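Local atomic coordinates of putative ribose operon repressor (PDB entry 3EGC), a protein that probably acts as a LacI-type transcriptional repressor, binding regulatory DNA under the control of a sugar-binding domain. Residues Asn172-Gly183 and Arg196-Leu210. Numbering follows the deposited sequence.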
ATOM      1  N   ASN A 172     -14.012   5.079  -6.827  1.00 39.91           N
ATOM      2  CA  ASN A 172     -13.210   6.255  -6.407  1.00 40.69           C
ATOM      3  C   ASN A 172     -14.116   7.285  -5.732  1.00 39.86           C
ATOM      4  O   ASN A 172     -13.687   7.993  -4.797  1.00 39.43           O
ATOM      5  CB  ASN A 172     -12.544   6.997  -7.611  1.00 40.68           C
ATOM      6  CG  ASN A 172     -11.085   7.261  -7.382  1.00 42.08           C
ATOM      7  OD1 ASN A 172     -10.423   7.994  -8.137  1.00 42.97           O
ATOM      8  ND2 ASN A 172     -10.539   6.637  -6.346  1.00 44.72           N
ATOM      9  N   GLY A 173     -15.318   7.409  -6.278  1.00 38.00           N
ATOM     10  CA  GLY A 173     -16.226   8.436  -5.897  1.00 38.01           C
ATOM     11  C   GLY A 173     -15.962   9.769  -6.599  1.00 37.88           C
ATOM     12  O   GLY A 173     -16.511  10.808  -6.190  1.00 38.04           O
ATOM     13  N   ARG A 174     -15.109   9.786  -7.612  1.00 36.76           N
ATOM     14  CA  ARG A 174     -14.929  11.011  -8.351  1.00 37.32           C
ATOM     15  C   ARG A 174     -16.283  11.463  -8.934  1.00 36.92           C
ATOM     16  O   ARG A 174     -16.656  12.637  -8.783  1.00 35.76           O
ATOM     17  CB  ARG A 174     -13.885  10.931  -9.460  1.00 36.37           C
ATOM     18  CG  ARG A 174     -13.818  12.270 -10.248  1.00 38.86           C
ATOM     19  CD  ARG A 174     -12.776  12.251 -11.385  1.00 41.45           C
ATOM     20  NE  ARG A 174     -13.176  11.323 -12.434  1.00 45.23           N
ATOM     21  CZ  ARG A 174     -13.602  11.685 -13.647  1.00 49.04           C
ATOM     22  NH1 ARG A 174     -13.662  12.987 -14.006  1.00 49.80           N
ATOM     23  NH2 ARG A 174     -13.979  10.741 -14.513  1.00 48.70           N
ATOM     24  N   ASP A 175     -17.019  10.526  -9.549  1.00 36.50           N
ATOM     25  CA  ASP A 175     -18.321  10.872 -10.132  1.00 37.09           C
ATOM     26  C   ASP A 175     -19.282  11.349  -9.057  1.00 36.00           C
ATOM     27  O   ASP A 175     -20.000  12.293  -9.233  1.00 35.91           O
ATOM     28  CB  ASP A 175     -18.914   9.705 -10.950  1.00 37.32           C
ATOM     29  CG  ASP A 175     -18.058   9.343 -12.179  1.00 40.65           C
ATOM     30  OD1 ASP A 175     -18.275   8.245 -12.719  1.00 45.13           O
ATOM     31  OD2 ASP A 175     -17.168  10.110 -12.628  1.00 42.09           O
ATOM     32  N   GLY A 176     -19.314  10.664  -7.942  1.00 35.89           N
ATOM     33  CA  GLY A 176     -20.143  11.074  -6.839  1.00 35.37           C
ATOM     34  C   GLY A 176     -19.752  12.479  -6.371  1.00 35.70           C
ATOM     35  O   GLY A 176     -20.618  13.307  -6.103  1.00 34.47           O
ATOM     36  N   ALA A 177     -18.440  12.741  -6.243  1.00 35.53           N
ATOM     37  CA  ALA A 177     -18.025  14.057  -5.823  1.00 35.47           C
ATOM     38  C   ALA A 177     -18.453  15.110  -6.861  1.00 35.67           C
ATOM     39  O   ALA A 177     -19.046  16.137  -6.529  1.00 34.61           O
ATOM     40  CB  ALA A 177     -16.558  14.118  -5.576  1.00 34.77           C
ATOM     41  N   ILE A 178     -18.151  14.832  -8.124  1.00 36.18           N
ATOM     42  CA  ILE A 178     -18.513  15.710  -9.214  1.00 37.39           C
ATOM     43  C   ILE A 178     -20.035  16.053  -9.142  1.00 38.50           C
ATOM     44  O   ILE A 178     -20.464  17.229  -9.295  1.00 38.29           O
ATOM     45  CB  ILE A 178     -18.151  15.092 -10.581  1.00 37.04           C
ATOM     46  CG1 ILE A 178     -16.660  15.183 -10.831  1.00 37.30           C
ATOM     47  CG2 ILE A 178     -18.933  15.779 -11.694  1.00 37.24           C
ATOM     48  CD1 ILE A 178     -16.143  14.614 -12.171  1.00 37.77           C
ATOM     49  N   LYS A 179     -20.835  15.022  -8.893  1.00 39.09           N
ATOM     50  CA  LYS A 179     -22.254  15.210  -8.701  1.00 40.34           C
ATOM     51  C   LYS A 179     -22.685  16.044  -7.496  1.00 40.20           C
ATOM     52  O   LYS A 179     -23.507  16.960  -7.618  1.00 40.52           O
ATOM     53  CB  LYS A 179     -23.000  13.877  -8.720  1.00 41.15           C
ATOM     54  CG  LYS A 179     -24.527  14.026  -8.575  1.00 42.17           C
ATOM     55  CD  LYS A 179     -25.192  12.693  -8.680  1.00 44.50           C
ATOM     56  CE  LYS A 179     -26.618  12.851  -9.268  1.00 47.92           C
ATOM     57  NZ  LYS A 179     -27.606  13.313  -8.225  1.00 48.32           N
ATOM     58  N   VAL A 180     -22.190  15.749  -6.312  1.00 40.45           N
ATOM     59  CA  VAL A 180     -22.598  16.600  -5.207  1.00 40.53           C
ATOM     60  C   VAL A 180     -22.028  18.026  -5.268  1.00 40.69           C
ATOM     61  O   VAL A 180     -22.639  18.935  -4.807  1.00 40.99           O
ATOM     62  CB  VAL A 180     -22.510  15.929  -3.804  1.00 40.48           C
ATOM     63  CG1 VAL A 180     -22.216  14.447  -3.913  1.00 39.57           C
ATOM     64  CG2 VAL A 180     -21.574  16.697  -2.864  1.00 39.40           C
ATOM     65  N   LEU A 181     -20.885  18.203  -5.889  1.00 41.38           N
ATOM     66  CA  LEU A 181     -20.252  19.502  -5.942  1.00 42.35           C
ATOM     67  C   LEU A 181     -20.764  20.415  -7.075  1.00 43.20           C
ATOM     68  O   LEU A 181     -20.439  21.590  -7.102  1.00 43.02           O
ATOM     69  CB  LEU A 181     -18.729  19.352  -6.000  1.00 41.94           C
ATOM     70  CG  LEU A 181     -18.020  18.850  -4.736  1.00 41.35           C
ATOM     71  CD1 LEU A 181     -16.620  18.486  -5.092  1.00 37.98           C
ATOM     72  CD2 LEU A 181     -18.018  19.890  -3.643  1.00 41.10           C
ATOM     73  N   THR A 182     -21.549  19.872  -8.011  1.00 44.06           N
ATOM     74  CA  THR A 182     -22.200  20.726  -9.008  1.00 45.18           C
ATOM     75  C   THR A 182     -23.663  20.968  -8.696  1.00 45.93           C
ATOM     76  O   THR A 182     -24.388  21.397  -9.564  1.00 46.91           O
ATOM     77  CB  THR A 182     -22.125  20.171 -10.445  1.00 44.81           C
ATOM     78  OG1 THR A 182     -22.795  18.913 -10.521  1.00 46.36           O
ATOM     79  CG2 THR A 182     -20.674  20.016 -10.907  1.00 45.00           C
ATOM     80  N   GLY A 183     -24.098  20.685  -7.471  1.00 46.52           N
ATOM     81  CA  GLY A 183     -25.454  21.015  -7.032  1.00 46.99           C
ATOM     82  C   GLY A 183     -25.725  22.515  -6.857  1.00 47.27           C
ATOM     83  O   GLY A 183     -24.794  23.337  -6.793  1.00 47.39           O
ATOM     84  N   ARG A 196      -8.861   6.444  -0.749  1.00 29.26           N
ATOM     85  CA  ARG A 196      -9.107   6.205  -2.164  1.00 30.21           C
ATOM     86  C   ARG A 196     -10.274   7.058  -2.698  1.00 29.20           C
ATOM     87  O   ARG A 196     -10.223   7.564  -3.797  1.00 27.15           O
ATOM     88  CB  ARG A 196      -9.297   4.729  -2.451  1.00 31.23           C
ATOM     89  CG  ARG A 196      -9.216   4.434  -3.949  1.00 36.63           C
ATOM     90  CD  ARG A 196      -8.348   3.194  -4.254  1.00 44.17           C
ATOM     91  NE  ARG A 196      -6.984   3.304  -3.742  1.00 44.55           N
ATOM     92  CZ  ARG A 196      -6.151   2.276  -3.618  1.00 46.94           C
ATOM     93  NH1 ARG A 196      -4.955   2.493  -3.144  1.00 46.65           N
ATOM     94  NH2 ARG A 196      -6.500   1.051  -4.012  1.00 46.91           N
ATOM     95  N   ILE A 197     -11.279   7.256  -1.844  1.00 29.18           N
ATOM     96  CA  ILE A 197     -12.351   8.199  -2.116  1.00 29.61           C
ATOM     97  C   ILE A 197     -11.862   9.639  -2.066  1.00 29.55           C
ATOM     98  O   ILE A 197     -12.263  10.464  -2.905  1.00 29.04           O
ATOM     99  CB  ILE A 197     -13.576   7.935  -1.181  1.00 29.89           C
ATOM    100  CG1 ILE A 197     -14.228   6.608  -1.597  1.00 31.58           C
ATOM    101  CG2 ILE A 197     -14.617   9.076  -1.222  1.00 28.89           C
ATOM    102  CD1 ILE A 197     -15.075   6.077  -0.520  1.00 34.65           C
ATOM    103  N   THR A 198     -10.978   9.926  -1.107  1.00 29.09           N
ATOM    104  CA  THR A 198     -10.350  11.250  -1.059  1.00 29.42           C
ATOM    105  C   THR A 198      -9.600  11.575  -2.367  1.00 29.29           C
ATOM    106  O   THR A 198      -9.651  12.694  -2.847  1.00 29.20           O
ATOM    107  CB  THR A 198      -9.415  11.432   0.153  1.00 28.81           C
ATOM    108  OG1 THR A 198     -10.140  11.177   1.353  1.00 28.14           O
ATOM    109  CG2 THR A 198      -8.921  12.864   0.172  1.00 29.58           C
ATOM    110  N   GLU A 199      -8.933  10.571  -2.954  1.00 29.51           N
ATOM    111  CA  GLU A 199      -8.339  10.764  -4.303  1.00 29.64           C
ATOM    112  C   GLU A 199      -9.421  11.194  -5.329  1.00 29.39           C
ATOM    113  O   GLU A 199      -9.281  12.186  -6.009  1.00 29.90           O
ATOM    114  CB  GLU A 199      -7.627   9.479  -4.768  1.00 29.22           C
ATOM    115  CG  GLU A 199      -6.543   8.960  -3.777  1.00 30.08           C
ATOM    116  CD  GLU A 199      -5.883   7.721  -4.254  1.00 31.70           C
ATOM    117  OE1 GLU A 199      -6.536   6.948  -5.012  1.00 29.43           O
ATOM    118  OE2 GLU A 199      -4.700   7.516  -3.876  1.00 31.55           O
ATOM    119  N   GLY A 200     -10.525  10.465  -5.409  1.00 29.64           N
ATOM    120  CA  GLY A 200     -11.615  10.822  -6.321  1.00 29.98           C
ATOM    121  C   GLY A 200     -12.240  12.200  -6.090  1.00 30.96           C
ATOM    122  O   GLY A 200     -12.527  12.945  -7.051  1.00 31.23           O
ATOM    123  N   ALA A 201     -12.462  12.565  -4.830  1.00 31.10           N
ATOM    124  CA  ALA A 201     -12.861  13.972  -4.506  1.00 31.91           C
ATOM    125  C   ALA A 201     -11.818  15.029  -4.928  1.00 32.01           C
ATOM    126  O   ALA A 201     -12.185  16.050  -5.459  1.00 32.16           O
ATOM    127  CB  ALA A 201     -13.252  14.144  -2.967  1.00 30.84           C
ATOM    128  N   MET A 202     -10.528  14.759  -4.719  1.00 32.07           N
ATOM    129  CA  MET A 202      -9.481  15.636  -5.257  1.00 32.36           C
ATOM    130  C   MET A 202      -9.561  15.695  -6.786  1.00 32.92           C
ATOM    131  O   MET A 202      -9.448  16.733  -7.364  1.00 32.34           O
ATOM    132  CB  MET A 202      -8.055  15.246  -4.769  1.00 31.13           C
ATOM    133  CG  MET A 202      -7.782  15.468  -3.231  1.00 32.47           C
ATOM    134  SD  MET A 202      -7.990  17.170  -2.512  1.00 23.69           S
ATOM    135  CE  MET A 202      -6.593  17.968  -3.291  1.00 31.24           C
ATOM    136  N   GLN A 203      -9.747  14.548  -7.430  1.00 33.81           N
ATOM    137  CA  GLN A 203      -9.923  14.539  -8.870  1.00 34.11           C
ATOM    138  C   GLN A 203     -11.111  15.375  -9.300  1.00 34.85           C
ATOM    139  O   GLN A 203     -11.001  16.162 -10.240  1.00 34.65           O
ATOM    140  CB  GLN A 203      -9.997  13.124  -9.439  1.00 33.63           C
ATOM    141  CG  GLN A 203      -8.626  12.453  -9.470  1.00 32.36           C
ATOM    142  CD  GLN A 203      -8.681  10.949  -9.384  1.00 33.36           C
ATOM    143  OE1 GLN A 203      -7.623  10.290  -9.291  1.00 34.95           O
ATOM    144  NE2 GLN A 203      -9.893  10.384  -9.409  1.00 29.62           N
ATOM    145  N   ALA A 204     -12.243  15.199  -8.622  1.00 34.91           N
ATOM    146  CA  ALA A 204     -13.427  16.005  -8.950  1.00 35.34           C
ATOM    147  C   ALA A 204     -13.135  17.512  -8.854  1.00 35.93           C
ATOM    148  O   ALA A 204     -13.497  18.254  -9.718  1.00 35.14           O
ATOM    149  CB  ALA A 204     -14.623  15.632  -8.079  1.00 34.59           C
ATOM    150  N   LEU A 205     -12.494  17.940  -7.774  1.00 36.92           N
ATOM    151  CA  LEU A 205     -12.235  19.362  -7.580  1.00 38.48           C
ATOM    152  C   LEU A 205     -11.690  20.002  -8.850  1.00 39.41           C
ATOM    153  O   LEU A 205     -12.304  20.917  -9.420  1.00 39.14           O
ATOM    154  CB  LEU A 205     -11.322  19.628  -6.394  1.00 37.47           C
ATOM    155  CG  LEU A 205     -12.023  19.375  -5.043  1.00 37.97           C
ATOM    156  CD1 LEU A 205     -11.066  19.592  -3.870  1.00 35.64           C
ATOM    157  CD2 LEU A 205     -13.293  20.210  -4.886  1.00 35.82           C
ATOM    158  N   ASN A 206     -10.583  19.479  -9.341  1.00 40.63           N
ATOM    159  CA  ASN A 206     -10.034  20.092 -10.508  1.00 42.27           C
ATOM    160  C   ASN A 206     -10.611  19.720 -11.873  1.00 41.95           C
ATOM    161  O   ASN A 206     -10.363  20.405 -12.850  1.00 42.11           O
ATOM    162  CB  ASN A 206      -8.499  20.263 -10.417  1.00 43.70           C
ATOM    163  CG  ASN A 206      -7.724  19.016 -10.693  1.00 46.77           C
ATOM    164  OD1 ASN A 206      -6.730  18.732  -9.989  1.00 51.86           O
ATOM    165  ND2 ASN A 206      -8.081  18.316 -11.770  1.00 46.42           N
ATOM    166  N   VAL A 207     -11.455  18.697 -11.918  1.00 41.49           N
ATOM    167  CA  VAL A 207     -12.339  18.520 -13.045  1.00 41.28           C
ATOM    168  C   VAL A 207     -13.343  19.706 -13.078  1.00 41.83           C
ATOM    169  O   VAL A 207     -13.616  20.282 -14.112  1.00 42.04           O
ATOM    170  CB  VAL A 207     -13.117  17.202 -12.958  1.00 41.16           C
ATOM    171  CG1 VAL A 207     -14.337  17.269 -13.824  1.00 41.25           C
ATOM    172  CG2 VAL A 207     -12.250  16.019 -13.367  1.00 40.17           C
ATOM    173  N   LEU A 208     -13.874  20.070 -11.917  1.00 41.90           N
ATOM    174  CA  LEU A 208     -14.812  21.167 -11.792  1.00 41.54           C
ATOM    175  C   LEU A 208     -14.142  22.573 -11.744  1.00 42.24           C
ATOM    176  O   LEU A 208     -14.824  23.597 -11.818  1.00 42.62           O
ATOM    177  CB  LEU A 208     -15.677  20.935 -10.574  1.00 40.75           C
ATOM    178  CG  LEU A 208     -16.684  19.796 -10.695  1.00 40.48           C
ATOM    179  CD1 LEU A 208     -17.502  19.682  -9.436  1.00 40.38           C
ATOM    180  CD2 LEU A 208     -17.633  19.977 -11.871  1.00 39.44           C
ATOM    181  N   GLY A 209     -12.820  22.617 -11.640  1.00 41.86           N
ATOM    182  CA  GLY A 209     -12.118  23.887 -11.475  1.00 41.83           C
ATOM    183  C   GLY A 209     -12.258  24.460 -10.050  1.00 41.93           C
ATOM    184  O   GLY A 209     -12.115  25.662  -9.826  1.00 41.21           O
ATOM    185  N   LEU A 210     -12.507  23.594  -9.066  1.00 41.46           N
ATOM    186  CA  LEU A 210     -12.659  24.079  -7.699  1.00 40.95           C
ATOM    187  C   LEU A 210     -11.369  23.984  -6.912  1.00 40.77           C
ATOM    188  O   LEU A 210     -10.495  23.239  -7.255  1.00 40.98           O
ATOM    189  CB  LEU A 210     -13.807  23.384  -6.975  1.00 40.69           C
ATOM    190  CG  LEU A 210     -15.212  23.489  -7.607  1.00 40.24           C
ATOM    191  CD1 LEU A 210     -16.252  22.691  -6.826  1.00 38.54           C
ATOM    192  CD2 LEU A 210     -15.619  24.945  -7.655  1.00 39.89           C
TER
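Gly200 lets the start of helix 174-181 settle directly on the backbone of helix 196-208: the CA of Arg174 lies 3.9 Å from the CA of Gly200, whose lack of a side chain leaves room for Asn172 O and Arg174 N. Two CA-H...O contacts profit from this closeness, Ile197 CA to Asn172 O at 3.0 Å and Arg174 CA to Gly200 O at 3.3 Å. Farther along, small residues keep the helices near, with Ala177 CB meeting Ala204 CB at 3.5 Å; the beta-branched Ile178 sets CG1 equally close on Ala204 CB, and Leu181 reaches Leu205 through CD1 while its CB packs on Leu208 CD1. The axes cross at -48°, 7.6 Å apart at their closest.

The outer side is looser and more polar. Gln203 NE2 donates to Asn172 OD1 (2.8 Å) in a bent bond, the two amides turned 51° apart. The Arg174 chain leaves its backbone trans (chi1 177°), which carries its methylenes over Gly200 and Gln203, and its guanidinium edge meets Val207 CG2. Ile178 CD1 runs out to Val207 CG1.

Leu181 and Ala201 also touch strand 189-192, which links these neighbouring helices of successive right-handed beta-alpha-beta crossovers in the Rossmann-like periplasmic-binding-protein fold shared by LacI-family regulators.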